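PDB 6EVU: PrgB from Enterococcus faecalis, which promotes cell aggregation, biofilm formation and conjugation through DNA binding and compaction, the part described here being its adhesin domain. Local coordinates for residues Y121-I126 against V185-S191; A194-S198 against F304-N309; A211-F217 against S281-T287; G218-K224 against L275-S281. All coordinates share one frame; numbering follows the deposited sequence.

Interaction 1: Y121-I126 against V185-S191; sequences YLGRKI and VLPDKDS
With CG of Y121 trans to its own backbone N (chi1 169°), the phenol ring is carried across to the loop 185-191, and V185, whose CG1 is likewise trans to N (chi1 176°), sets that methyl against the ring at Y121 CD2, 3.9 Å away. The ring ends in a hydroxyl gripped twice: Y121 OH donates to S191 O at 2.6 Å, the acceptor lying in the ring plane at its edge, and receives the backbone N-H of D188 at 2.8 Å with an N-H...O angle of 147°. Both partners belong to the type I turn D188-S191, so one hydroxyl joins the two ends of that turn. R124 and V185 come from opposite directions, and one guanidinium face lies on V185 CG1, 4.0 Å above the plane. Its edge is hydrated: one water links R124 NH2 to L186 N, and another links R124 NH1 to L186 O and D188 OD1. R124 NH1 and D188 OD1 stand 4.5 Å apart, beyond a salt bridge, and the water spans the gap. V185's other methyl, CG2, meets I126 CG1. Segment 121-126 is the tip of a beta-hairpin with a type I' turn, Y121-R124, whose first residue pins the loop after strand 184-185.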
loop_
_atom_site.group_PDB
_atom_site.type_symbol
_atom_site.label_atom_id
_atom_site.label_comp_id
_atom_site.label_asym_id
_atom_site.label_seq_id
_atom_site.Cartn_x
_atom_site.Cartn_y
_atom_site.Cartn_z
ATOM N N TYR A 121 3.785 21.091 3.853
ATOM C CA TYR A 121 5.042 20.847 3.148
ATOM C C TYR A 121 5.817 22.134 3.281
ATOM O O TYR A 121 5.383 23.161 2.749
ATOM C CB TYR A 121 4.848 20.480 1.691
ATOM C CG TYR A 121 6.146 20.497 0.922
ATOM C CD1 TYR A 121 7.110 19.512 1.132
ATOM C CD2 TYR A 121 6.419 21.502 0.002
ATOM C CE1 TYR A 121 8.303 19.502 0.398
ATOM C CE2 TYR A 121 7.627 21.530 -0.707
ATOM C CZ TYR A 121 8.566 20.545 -0.480
ATOM O OH TYR A 121 9.741 20.550 -1.171
ATOM N N LEU A 122 6.927 22.072 4.011
ATOM C CA LEU A 122 7.712 23.242 4.331
ATOM C C LEU A 122 6.819 24.383 4.834
ATOM O O LEU A 122 6.890 25.516 4.358
ATOM C CB LEU A 122 8.533 23.695 3.124
ATOM C CG LEU A 122 9.451 22.717 2.389
ATOM C CD1 LEU A 122 9.975 23.313 1.098
ATOM C CD2 LEU A 122 10.598 22.368 3.283
ATOM N N GLY A 123 5.932 24.072 5.775
ATOM C CA GLY A 123 5.048 25.090 6.318
ATOM C C GLY A 123 3.887 25.549 5.441
ATOM O O GLY A 123 3.098 26.387 5.901
ATOM N N ARG A 124 3.755 25.061 4.196
ATOM C CA ARG A 124 2.563 25.328 3.381
ATOM C C ARG A 124 1.493 24.325 3.762
ATOM O O ARG A 124 1.757 23.122 3.754
ATOM C CB ARG A 124 2.860 25.214 1.886
ATOM C CG ARG A 124 3.944 26.177 1.481
ATOM C CD ARG A 124 4.646 25.685 0.219
ATOM N NE ARG A 124 3.726 25.535 -0.903
ATOM C CZ ARG A 124 4.108 25.113 -2.104
ATOM N NH1 ARG A 124 5.385 24.815 -2.303
ATOM N NH2 ARG A 124 3.224 24.972 -3.095
ATOM N N LYS A 125 0.314 24.817 4.159
ATOM C CA LYS A 125 -0.747 23.940 4.630
ATOM C C LYS A 125 -1.400 23.199 3.483
ATOM O O LYS A 125 -1.780 23.806 2.481
ATOM C CB LYS A 125 -1.788 24.776 5.382
ATOM C CG LYS A 125 -2.970 23.922 5.891
ATOM C CD LYS A 125 -3.524 24.596 7.172
ATOM C CE LYS A 125 -5.003 24.301 7.398
ATOM N NZ LYS A 125 -5.467 24.599 8.788
ATOM N N ILE A 126 -1.528 21.875 3.640
ATOM C CA ILE A 126 -2.220 21.004 2.696
ATOM C C ILE A 126 -3.555 20.645 3.326
ATOM O O ILE A 126 -3.608 19.957 4.355
ATOM C CB ILE A 126 -1.398 19.753 2.382
ATOM C CG1 ILE A 126 -0.176 20.187 1.568
ATOM C CG2 ILE A 126 -2.293 18.650 1.656
ATOM C CD1 ILE A 126 0.919 19.181 1.520
ATOM N N VAL A 185 0.396 21.048 -4.502
ATOM C CA VAL A 185 1.676 21.248 -3.827
ATOM C C VAL A 185 2.629 20.182 -4.376
ATOM O O VAL A 185 2.378 18.980 -4.212
ATOM C CB VAL A 185 1.519 21.133 -2.303
ATOM C CG1 VAL A 185 2.873 21.235 -1.593
ATOM C CG2 VAL A 185 0.545 22.193 -1.789
ATOM N N LEU A 186 3.743 20.625 -4.981
ATOM C CA LEU A 186 4.827 19.811 -5.508
ATOM C C LEU A 186 6.156 20.196 -4.834
ATOM O O LEU A 186 6.292 21.320 -4.311
ATOM C CB LEU A 186 4.914 19.969 -7.028
ATOM C CG LEU A 186 3.643 19.371 -7.642
ATOM C CD1 LEU A 186 3.494 19.816 -9.084
ATOM C CD2 LEU A 186 3.591 17.822 -7.483
ATOM N N PRO A 187 7.132 19.273 -4.764
ATOM C CA PRO A 187 8.337 19.566 -3.983
ATOM C C PRO A 187 9.279 20.557 -4.657
ATOM O O PRO A 187 9.389 20.623 -5.890
ATOM C CB PRO A 187 9.003 18.198 -3.811
ATOM C CG PRO A 187 8.403 17.299 -4.814
ATOM C CD PRO A 187 7.008 17.825 -5.073
ATOM N N ASP A 188 9.958 21.343 -3.812
ATOM C CA ASP A 188 11.086 22.146 -4.263
ATOM C C ASP A 188 12.243 21.253 -4.643
ATOM O O ASP A 188 12.399 20.153 -4.108
ATOM C CB ASP A 188 11.594 23.086 -3.163
ATOM C CG ASP A 188 10.610 24.165 -2.809
ATOM O OD1 ASP A 188 9.720 24.503 -3.619
ATOM O OD2 ASP A 188 10.753 24.696 -1.689
ATOM N N LYS A 189 13.110 21.800 -5.507
ATOM C CA LYS A 189 14.231 21.053 -6.079
ATOM C C LYS A 189 15.005 20.254 -5.033
ATOM O O LYS A 189 15.248 19.052 -5.212
ATOM C CB LYS A 189 15.169 22.014 -6.804
ATOM C CG LYS A 189 16.524 21.413 -7.124
ATOM C CD LYS A 189 17.309 22.296 -8.094
ATOM C CE LYS A 189 18.793 21.956 -8.052
ATOM N NZ LYS A 189 19.039 20.492 -8.229
ATOM N N ASP A 190 15.390 20.889 -3.932
ATOM C CA ASP A 190 16.264 20.213 -2.983
ATOM C C ASP A 190 15.519 19.699 -1.760
ATOM O O ASP A 190 16.140 19.344 -0.763
ATOM C CB ASP A 190 17.435 21.128 -2.595
ATOM C CG ASP A 190 18.464 21.267 -3.738
ATOM O OD1 ASP A 190 18.910 20.218 -4.267
ATOM O OD2 ASP A 190 18.811 22.412 -4.124
ATOM N N SER A 191 14.200 19.540 -1.851
ATOM C CA SER A 191 13.405 19.093 -0.710
ATOM C C SER A 191 12.352 18.116 -1.208
ATOM O O SER A 191 11.144 18.385 -1.154
ATOM C CB SER A 191 12.789 20.291 0.013
ATOM O OG SER A 191 13.832 21.164 0.489
HETATM O O HOH W 1 4.060 23.579 -5.561
HETATM O O HOH W 2 6.894 23.754 -4.200
#

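Interaction 2: A194-S198 against F304-N309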
loop_
_atom_site.group_PDB
_atom_site.type_symbol
_atom_site.label_atom_id
_atom_site.label_comp_id
_atom_site.label_asym_id
_atom_site.label_seq_id
_atom_site.Cartn_x
_atom_site.Cartn_y
_atom_site.Cartn_z
ATOM N N ALA A 194 9.125 12.600 0.885
ATOM C CA ALA A 194 9.487 11.274 1.355
ATOM C C ALA A 194 8.254 10.604 1.951
ATOM O O ALA A 194 7.529 11.199 2.765
ATOM C CB ALA A 194 10.642 11.336 2.371
ATOM N N TYR A 195 8.049 9.350 1.590
ATOM C CA TYR A 195 6.899 8.616 2.088
ATOM C C TYR A 195 7.311 7.205 2.454
ATOM O O TYR A 195 8.312 6.686 1.953
ATOM C CB TYR A 195 5.758 8.556 1.074
ATOM C CG TYR A 195 6.106 8.155 -0.367
ATOM C CD1 TYR A 195 6.625 9.071 -1.282
ATOM C CD2 TYR A 195 5.868 6.863 -0.795
ATOM C CE1 TYR A 195 6.916 8.653 -2.639
ATOM C CE2 TYR A 195 6.105 6.448 -2.104
ATOM C CZ TYR A 195 6.629 7.340 -3.008
ATOM O OH TYR A 195 6.843 6.922 -4.288
ATOM N N ALA A 196 6.563 6.620 3.387
ATOM C CA ALA A 196 6.895 5.310 3.911
ATOM C C ALA A 196 6.331 4.213 3.016
ATOM O O ALA A 196 5.240 4.334 2.445
ATOM C CB ALA A 196 6.318 5.146 5.309
ATOM N N LEU A 197 7.048 3.104 2.936
ATOM C CA LEU A 197 6.523 1.897 2.314
ATOM C C LEU A 197 6.748 0.899 3.434
ATOM O O LEU A 197 7.891 0.485 3.685
ATOM C CB LEU A 197 7.260 1.524 1.030
ATOM C CG LEU A 197 7.245 2.729 0.081
ATOM C CD1 LEU A 197 8.343 2.640 -0.922
ATOM C CD2 LEU A 197 5.881 2.822 -0.538
ATOM N N SER A 198 5.685 0.571 4.155
ATOM C CA SER A 198 5.784 -0.166 5.400
ATOM C C SER A 198 4.992 -1.457 5.352
ATOM O O SER A 198 4.236 -1.720 4.407
ATOM C CB SER A 198 5.301 0.681 6.583
ATOM O OG SER A 198 6.226 1.742 6.780
ATOM N N PHE A 304 -0.865 4.788 3.840
ATOM C CA PHE A 304 0.009 5.836 3.326
ATOM C C PHE A 304 0.324 6.842 4.415
ATOM O O PHE A 304 -0.589 7.419 4.993
ATOM C CB PHE A 304 -0.624 6.593 2.168
ATOM C CG PHE A 304 0.242 7.686 1.666
ATOM C CD1 PHE A 304 1.280 7.389 0.792
ATOM C CD2 PHE A 304 0.056 9.031 2.093
ATOM C CE1 PHE A 304 2.133 8.426 0.313
ATOM C CE2 PHE A 304 0.892 10.074 1.578
ATOM C CZ PHE A 304 1.929 9.770 0.721
ATOM N N SER A 305 1.621 7.078 4.666
ATOM C CA SER A 305 2.004 8.140 5.595
ATOM C C SER A 305 3.443 8.536 5.324
ATOM O O SER A 305 4.153 7.903 4.546
ATOM C CB SER A 305 1.867 7.708 7.066
ATOM O OG SER A 305 3.018 7.015 7.521
ATOM N N THR A 306 3.913 9.520 6.090
ATOM C CA THR A 306 5.286 9.994 6.032
ATOM C C THR A 306 6.073 9.565 7.258
ATOM O O THR A 306 7.145 10.128 7.531
ATOM C CB THR A 306 5.337 11.523 5.897
ATOM O OG1 THR A 306 4.594 12.124 6.979
ATOM C CG2 THR A 306 4.857 11.958 4.567
ATOM N N ASN A 307 5.548 8.599 8.005
ATOM C CA ASN A 307 6.203 8.021 9.182
ATOM C C ASN A 307 7.184 6.958 8.713
ATOM O O ASN A 307 6.837 5.776 8.574
ATOM C CB ASN A 307 5.143 7.420 10.095
ATOM C CG ASN A 307 4.406 8.472 10.909
ATOM O OD1 ASN A 307 3.165 8.555 10.866
ATOM N ND2 ASN A 307 5.163 9.262 11.696
ATOM N N LEU A 308 8.400 7.384 8.391
ATOM C CA LEU A 308 9.391 6.474 7.848
ATOM C C LEU A 308 9.957 5.636 8.976
ATOM O O LEU A 308 10.252 6.144 10.070
ATOM C CB LEU A 308 10.526 7.245 7.146
ATOM C CG LEU A 308 10.132 8.449 6.290
ATOM C CD1 LEU A 308 11.343 9.109 5.626
ATOM C CD2 LEU A 308 9.171 7.928 5.241
ATOM N N ASN A 309 10.181 4.354 8.704
ATOM C CA ASN A 309 10.871 3.530 9.693
ATOM C C ASN A 309 12.393 3.631 9.591
ATOM O O ASN A 309 13.120 2.715 10.043
ATOM C CB ASN A 309 10.380 2.090 9.591
ATOM C CG ASN A 309 8.946 1.959 10.053
ATOM O OD1 ASN A 309 8.605 2.432 11.138
ATOM N ND2 ASN A 309 8.103 1.338 9.242
HETATM O O HOH W 3 2.953 4.455 4.079
HETATM O O HOH W 4 9.235 3.270 5.947
HETATM O O HOH W 5 5.282 3.712 8.138
#
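A loop lying along a strand at the margin of a three-stranded antiparallel sheet defines this contact: strand 193-197 pairs within that sheet with strand 272-276, and the loop segment F304-N309 follows it without regular secondary structure. One direct backbone bond joins them, A196 N to S305 O at 3.0 Å, nearly straight at 175° and in the carbonyl plane. Water extends the pairing, one molecule donating to A196 O and accepting from S305 N, another donating to N307 O while lying 2.6 Å from S198 OG. Apolar groups add to these polar links. L308 uses both methyls: CD2 presses on the backbone at Y195 C, 3.4 Å away, while CD1 meets A194 CB at 4.0 Å. The F304 ring brings CE1 to within 3.7 Å of Y195 CB, the two side chains meeting at a slant. Y195 has its CG wedged between backbone N and carbonyl carbon (chi1 48°), which sends the phenol away from the loop, where its hydroxyl hydrogen-bonds N221 OD1. T306 CG2 rests 3.3 Å from A194 O, and T306 OG1 is hydrogen-bonded to F32 N. Within the loop, S305 OG accepts the N-H of N307 at 3.0 Å and the chain bends at N307: an ST turn running into an inverse gamma turn.

Interaction 3: A211-F217 against S281-T287; sequences AEFVSDF and SFSFGMT
Strands 211-215 and 281-287 run antiparallel, their axes 4.6 Å apart at closest and at 158° between directions. Three hydrogen-bonded pairs, A211 with T287, F213 with G285 and S215 with S283, each contribute two backbone bonds. T287 N to A211 O (2.8 Å) and S283 N to S215 O (2.8 Å) approach nearly head-on to the carbonyl, whereas F213 N meets G285 O from above its plane. F213 points to the same face as A211, S215 and T287, beside G285. With CG between the backbone N and carbonyl carbon (chi1 65°), the ring folds over the neighbouring strand and lies directly against the G285 backbone, G285 CA being 3.9 Å from the ring centroid in a CH-pi contact. The backbone N of T287 comes to the ring's edge, near its plane. On the other face the V214 and F284 side chains cross at about a right angle, with V214 CG1 4.0 Å from F284 CB. Past the end of strand 211-215, F217 receives F282 CB over one ring face, 3.6 Å from F217 CD2; the two rings are near parallel but slid apart. A water donates to both D216 O and S283 OG, the latter also hydrogen-bonded to Q136. Strand 169-179 flanks 280-287 on its other side, supplying K170 to D216 in a salt bridge, while L197 of strand 193-197 packs on V214, F217 and F282, and F302 of strand 299-302 stacks on F284.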
loop_
_atom_site.group_PDB
_atom_site.type_symbol
_atom_site.label_atom_id
_atom_site.label_comp_id
_atom_site.label_asym_id
_atom_site.label_seq_id
_atom_site.Cartn_x
_atom_site.Cartn_y
_atom_site.Cartn_z
ATOM N N ALA A 211 4.153 -12.578 -0.930
ATOM C CA ALA A 211 4.733 -11.366 -0.353
ATOM C C ALA A 211 3.957 -10.143 -0.820
ATOM O O ALA A 211 3.515 -10.098 -1.967
ATOM C CB ALA A 211 6.196 -11.168 -0.743
ATOM N N GLU A 212 3.797 -9.182 0.091
ATOM C CA GLU A 212 3.371 -7.821 -0.261
ATOM C C GLU A 212 4.584 -7.045 -0.775
ATOM O O GLU A 212 5.706 -7.207 -0.254
ATOM C CB GLU A 212 2.715 -7.115 0.933
ATOM C CG GLU A 212 1.642 -7.971 1.545
ATOM C CD GLU A 212 0.668 -7.228 2.423
ATOM O OE1 GLU A 212 0.911 -6.043 2.741
ATOM O OE2 GLU A 212 -0.324 -7.860 2.858
ATOM N N PHE A 213 4.377 -6.262 -1.847
ATOM C CA PHE A 213 5.455 -5.543 -2.539
ATOM C C PHE A 213 5.017 -4.139 -2.925
ATOM O O PHE A 213 3.823 -3.800 -2.892
ATOM C CB PHE A 213 5.903 -6.279 -3.829
ATOM C CG PHE A 213 4.817 -6.360 -4.906
ATOM C CD1 PHE A 213 4.674 -5.353 -5.854
ATOM C CD2 PHE A 213 3.990 -7.481 -4.974
ATOM C CE1 PHE A 213 3.713 -5.426 -6.835
ATOM C CE2 PHE A 213 3.027 -7.586 -5.979
ATOM C CZ PHE A 213 2.873 -6.566 -6.901
ATOM N N VAL A 214 6.009 -3.323 -3.312
ATOM C CA VAL A 214 5.814 -2.125 -4.102
ATOM C C VAL A 214 6.651 -2.225 -5.369
ATOM O O VAL A 214 7.616 -2.983 -5.432
ATOM C CB VAL A 214 6.179 -0.868 -3.296
ATOM C CG1 VAL A 214 5.181 -0.710 -2.167
ATOM C CG2 VAL A 214 7.684 -0.945 -2.728
ATOM N N SER A 215 6.250 -1.485 -6.406
ATOM C CA SER A 215 6.926 -1.579 -7.703
ATOM C C SER A 215 6.524 -0.377 -8.552
ATOM O O SER A 215 5.670 0.428 -8.152
ATOM C CB SER A 215 6.568 -2.883 -8.421
ATOM O OG SER A 215 5.188 -2.826 -8.749
ATOM N N ASP A 216 7.100 -0.308 -9.767
ATOM C CA ASP A 216 6.679 0.637 -10.798
ATOM C C ASP A 216 6.605 2.063 -10.251
ATOM O O ASP A 216 5.625 2.794 -10.424
ATOM C CB ASP A 216 5.360 0.208 -11.419
ATOM C CG ASP A 216 5.420 -1.209 -11.922
ATOM O OD1 ASP A 216 6.218 -1.444 -12.841
ATOM O OD2 ASP A 216 4.723 -2.080 -11.350
ATOM N N PHE A 217 7.705 2.475 -9.635
ATOM C CA PHE A 217 7.752 3.839 -9.141
ATOM C C PHE A 217 7.648 4.780 -10.334
ATOM O O PHE A 217 8.280 4.550 -11.366
ATOM C CB PHE A 217 9.024 4.039 -8.310
ATOM C CG PHE A 217 8.865 3.470 -6.921
ATOM C CD1 PHE A 217 8.989 2.102 -6.694
ATOM C CD2 PHE A 217 8.388 4.278 -5.891
ATOM C CE1 PHE A 217 8.722 1.562 -5.421
ATOM C CE2 PHE A 217 8.141 3.763 -4.587
ATOM C CZ PHE A 217 8.320 2.410 -4.352
ATOM N N SER A 281 3.778 8.775 -7.067
ATOM C CA SER A 281 3.046 7.757 -7.846
ATOM C C SER A 281 3.848 6.468 -7.832
ATOM O O SER A 281 5.056 6.506 -8.056
ATOM C CB SER A 281 2.854 8.220 -9.270
ATOM O OG SER A 281 2.025 7.296 -9.990
ATOM N N PHE A 282 3.208 5.352 -7.524
ATOM C CA PHE A 282 3.923 4.079 -7.409
ATOM C C PHE A 282 2.858 2.993 -7.393
ATOM O O PHE A 282 1.653 3.292 -7.344
ATOM C CB PHE A 282 4.788 4.024 -6.142
ATOM C CG PHE A 282 3.977 4.137 -4.877
ATOM C CD1 PHE A 282 3.570 5.365 -4.395
ATOM C CD2 PHE A 282 3.597 2.966 -4.191
ATOM C CE1 PHE A 282 2.763 5.467 -3.268
ATOM C CE2 PHE A 282 2.801 3.033 -3.047
ATOM C CZ PHE A 282 2.369 4.290 -2.586
ATOM N N SER A 283 3.295 1.717 -7.456
ATOM C CA SER A 283 2.313 0.628 -7.314
ATOM C C SER A 283 2.562 -0.239 -6.087
ATOM O O SER A 283 3.700 -0.373 -5.598
ATOM C CB SER A 283 2.288 -0.260 -8.574
ATOM O OG SER A 283 1.871 0.539 -9.647
ATOM N N PHE A 284 1.495 -0.858 -5.576
ATOM C CA PHE A 284 1.660 -1.785 -4.453
ATOM C C PHE A 284 0.858 -3.044 -4.746
ATOM O O PHE A 284 -0.113 -3.009 -5.497
ATOM C CB PHE A 284 1.268 -1.145 -3.083
ATOM C CG PHE A 284 -0.188 -0.674 -3.022
ATOM C CD1 PHE A 284 -1.179 -1.521 -2.591
ATOM C CD2 PHE A 284 -0.512 0.622 -3.405
ATOM C CE1 PHE A 284 -2.515 -1.089 -2.528
ATOM C CE2 PHE A 284 -1.872 1.077 -3.331
ATOM C CZ PHE A 284 -2.849 0.185 -2.907
ATOM N N GLY A 285 1.186 -4.151 -4.103
ATOM C CA GLY A 285 0.443 -5.346 -4.424
ATOM C C GLY A 285 0.880 -6.557 -3.641
ATOM O O GLY A 285 1.464 -6.452 -2.548
ATOM N N MET A 286 0.443 -7.695 -4.145
ATOM C CA MET A 286 0.756 -8.984 -3.545
ATOM C C MET A 286 1.165 -9.945 -4.648
ATOM O O MET A 286 0.485 -10.027 -5.674
ATOM C CB MET A 286 -0.441 -9.554 -2.771
ATOM C CG MET A 286 -1.145 -8.499 -1.907
ATOM S SD MET A 286 -2.674 -9.206 -1.168
ATOM C CE MET A 286 -1.963 -10.298 0.101
ATOM N N THR A 287 2.246 -10.709 -4.412
ATOM C CA THR A 287 2.725 -11.677 -5.393
ATOM C C THR A 287 2.917 -13.063 -4.771
ATOM O O THR A 287 3.435 -13.203 -3.657
ATOM C CB THR A 287 4.029 -11.215 -6.049
ATOM O OG1 THR A 287 4.301 -12.110 -7.123
ATOM C CG2 THR A 287 5.210 -11.210 -5.034
HETATM O O HOH W 6 2.935 2.709 -10.869
#

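Interaction 4: G218-K224 against L275-S281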
loop_
_atom_site.group_PDB
_atom_site.type_symbol
_atom_site.label_atom_id
_atom_site.label_comp_id
_atom_site.label_asym_id
_atom_site.label_seq_id
_atom_site.Cartn_x
_atom_site.Cartn_y
_atom_site.Cartn_z
ATOM N N GLY A 218 6.732 5.744 -10.253
ATOM C CA GLY A 218 6.441 6.598 -11.382
ATOM C C GLY A 218 7.563 7.583 -11.656
ATOM O O GLY A 218 8.635 7.594 -11.022
ATOM N N ALA A 219 7.313 8.414 -12.664
ATOM C CA ALA A 219 8.306 9.428 -13.041
ATOM C C ALA A 219 8.690 10.225 -11.803
ATOM O O ALA A 219 7.839 10.467 -10.961
ATOM C CB ALA A 219 7.731 10.363 -14.109
ATOM N N ASN A 220 9.977 10.578 -11.670
ATOM C CA ASN A 220 10.438 11.390 -10.531
ATOM C C ASN A 220 10.255 10.718 -9.165
ATOM O O ASN A 220 10.460 11.387 -8.133
ATOM C CB ASN A 220 9.727 12.753 -10.495
ATOM C CG ASN A 220 9.597 13.378 -11.880
ATOM O OD1 ASN A 220 10.572 13.537 -12.588
ATOM N ND2 ASN A 220 8.367 13.673 -12.279
ATOM N N ASN A 221 9.903 9.425 -9.112
ATOM C CA ASN A 221 9.842 8.676 -7.853
ATOM C C ASN A 221 10.924 7.598 -7.798
ATOM O O ASN A 221 11.310 7.029 -8.816
ATOM C CB ASN A 221 8.483 7.970 -7.643
ATOM C CG ASN A 221 7.316 8.930 -7.337
ATOM O OD1 ASN A 221 6.736 8.878 -6.241
ATOM N ND2 ASN A 221 6.956 9.779 -8.293
ATOM N N ALA A 222 11.398 7.280 -6.599
ATOM C CA ALA A 222 12.336 6.166 -6.472
ATOM C C ALA A 222 12.193 5.477 -5.121
ATOM O O ALA A 222 11.916 6.121 -4.098
ATOM C CB ALA A 222 13.785 6.616 -6.679
ATOM N N PHE A 223 12.421 4.158 -5.128
ATOM C CA PHE A 223 12.511 3.372 -3.907
ATOM C C PHE A 223 13.927 3.457 -3.322
ATOM O O PHE A 223 14.928 3.425 -4.047
ATOM C CB PHE A 223 12.135 1.921 -4.187
ATOM C CG PHE A 223 12.267 0.998 -2.988
ATOM C CD1 PHE A 223 13.519 0.498 -2.599
ATOM C CD2 PHE A 223 11.158 0.597 -2.282
ATOM C CE1 PHE A 223 13.629 -0.366 -1.517
ATOM C CE2 PHE A 223 11.265 -0.258 -1.196
ATOM C CZ PHE A 223 12.511 -0.735 -0.808
ATOM N N LYS A 224 14.013 3.528 -1.999
ATOM C CA LYS A 224 15.295 3.553 -1.300
ATOM C C LYS A 224 15.301 2.511 -0.186
ATOM O O LYS A 224 14.344 2.432 0.587
ATOM C CB LYS A 224 15.558 4.954 -0.731
ATOM C CG LYS A 224 15.909 5.999 -1.783
ATOM C CD LYS A 224 17.272 5.678 -2.422
ATOM C CE LYS A 224 17.901 6.869 -3.093
ATOM N NZ LYS A 224 19.281 6.528 -3.523
ATOM N N LEU A 275 10.901 8.240 -2.392
ATOM C CA LEU A 275 11.383 9.609 -2.586
ATOM C C LEU A 275 10.818 10.129 -3.898
ATOM O O LEU A 275 10.859 9.421 -4.915
ATOM C CB LEU A 275 12.934 9.702 -2.586
ATOM C CG LEU A 275 13.463 9.633 -1.145
ATOM C CD1 LEU A 275 14.946 9.257 -1.044
ATOM C CD2 LEU A 275 13.166 10.924 -0.424
ATOM N N ALA A 276 10.242 11.331 -3.879
ATOM C CA ALA A 276 9.622 11.885 -5.082
ATOM C C ALA A 276 10.092 13.325 -5.297
ATOM O O ALA A 276 9.806 14.203 -4.477
ATOM C CB ALA A 276 8.092 11.829 -5.016
ATOM N N ASN A 277 10.786 13.577 -6.417
ATOM C CA ASN A 277 11.057 14.949 -6.850
ATOM C C ASN A 277 9.929 15.478 -7.735
ATOM O O ASN A 277 10.167 16.187 -8.702
ATOM C CB ASN A 277 12.409 15.032 -7.577
ATOM C CG ASN A 277 13.577 14.576 -6.710
ATOM O OD1 ASN A 277 13.994 15.289 -5.788
ATOM N ND2 ASN A 277 14.121 13.394 -7.006
ATOM N N GLY A 278 8.699 15.075 -7.457
ATOM C CA GLY A 278 7.552 15.394 -8.291
ATOM C C GLY A 278 6.333 14.774 -7.621
ATOM O O GLY A 278 6.399 14.388 -6.456
ATOM N N ARG A 279 5.219 14.689 -8.361
ATOM C CA ARG A 279 4.013 14.026 -7.879
ATOM C C ARG A 279 4.300 12.579 -7.472
ATOM O O ARG A 279 4.961 11.826 -8.210
ATOM C CB ARG A 279 2.943 14.069 -8.997
ATOM C CG ARG A 279 1.521 13.638 -8.499
ATOM C CD ARG A 279 0.470 13.806 -9.619
ATOM N NE ARG A 279 0.287 15.205 -10.019
ATOM C CZ ARG A 279 0.260 15.657 -11.257
ATOM N NH1 ARG A 279 0.445 14.837 -12.304
ATOM N NH2 ARG A 279 0.063 16.952 -11.452
ATOM N N ILE A 280 3.806 12.197 -6.302
ATOM C CA ILE A 280 3.937 10.826 -5.803
ATOM C C ILE A 280 3.146 9.862 -6.670
ATOM O O ILE A 280 1.945 10.048 -6.896
ATOM C CB ILE A 280 3.433 10.736 -4.357
ATOM C CG1 ILE A 280 4.401 11.509 -3.445
ATOM C CG2 ILE A 280 3.284 9.266 -3.921
ATOM C CD1 ILE A 280 3.922 11.517 -1.987
ATOM N N SER A 281 3.778 8.775 -7.067
ATOM C CA SER A 281 3.046 7.757 -7.846
ATOM C C SER A 281 3.848 6.468 -7.832
ATOM O O SER A 281 5.056 6.506 -8.056
ATOM C CB SER A 281 2.854 8.220 -9.270
ATOM O OG SER A 281 2.025 7.296 -9.990
HETATM O O HOH W 7 5.911 12.679 -10.698
#
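A222 and L275 form a hydrogen-bonded antiparallel pair in the three-stranded sheet, between strands 221-225 and 272-276 and next to a type II turn, with A222 N to L275 O at 2.8 Å and L275 N to A222 O at 2.9 Å. N221 and A276 make the adjacent non-hydrogen-bonded pair. Beyond it N277 N reaches N220 O, and G218 N reaches S281 O from above the carbonyl plane, so that the first and third residues of the turn G218-N221 are tied to 275-281. Among side-chain bonds, those of N221 dominate. Its amide, with CG beside the backbone N (chi1 -71°), faces the bend between strands 272-276 and 280-287. N221 ND2 gives one N-H to R279 O at 2.9 Å and the other to A219 O at 2.9 Å, both acceptors within a few degrees of the amide plane; these two bonds should hold its rotation. N221 OD1, the partner of the Y195 hydroxyl, takes the N-H of S281 at 3.1 Å, above its carbonyl plane. One side chain thus ties the turn before its strand to the bend opposite. Solvent adds a further bridge: one water donates to A219 O and R279 O and accepts from N220 ND2. Among the carbons, the K224 chain, bent at chi2 (-67°), slants across L275, and its CG presses against L275 CD1 at a tight 3.5 Å.

In the fold
Interaction 3 is the buried member of the set, its centre about 7 Å from the centre of the chain, and relies on regular strand pairing with aromatic packing. Interaction 4, a surface contact, continues the same strand 280-287 through the shared S281, but adds turn, amide and water bonds to a short ladder. Interaction 2 is partly buried and holds strand 193-197, in the same sheet as strand 272-276 of interaction 4; a tyrosine-asparagine bond links the two. Interaction 1, partly buried, its centre about 23 Å from that of the chain, depends on a hydroxyl and hydrated arginine; its P187 packs on A276 to G278 of interaction 4. Interactions 3 and 4 lie within the loop closed by interaction 2.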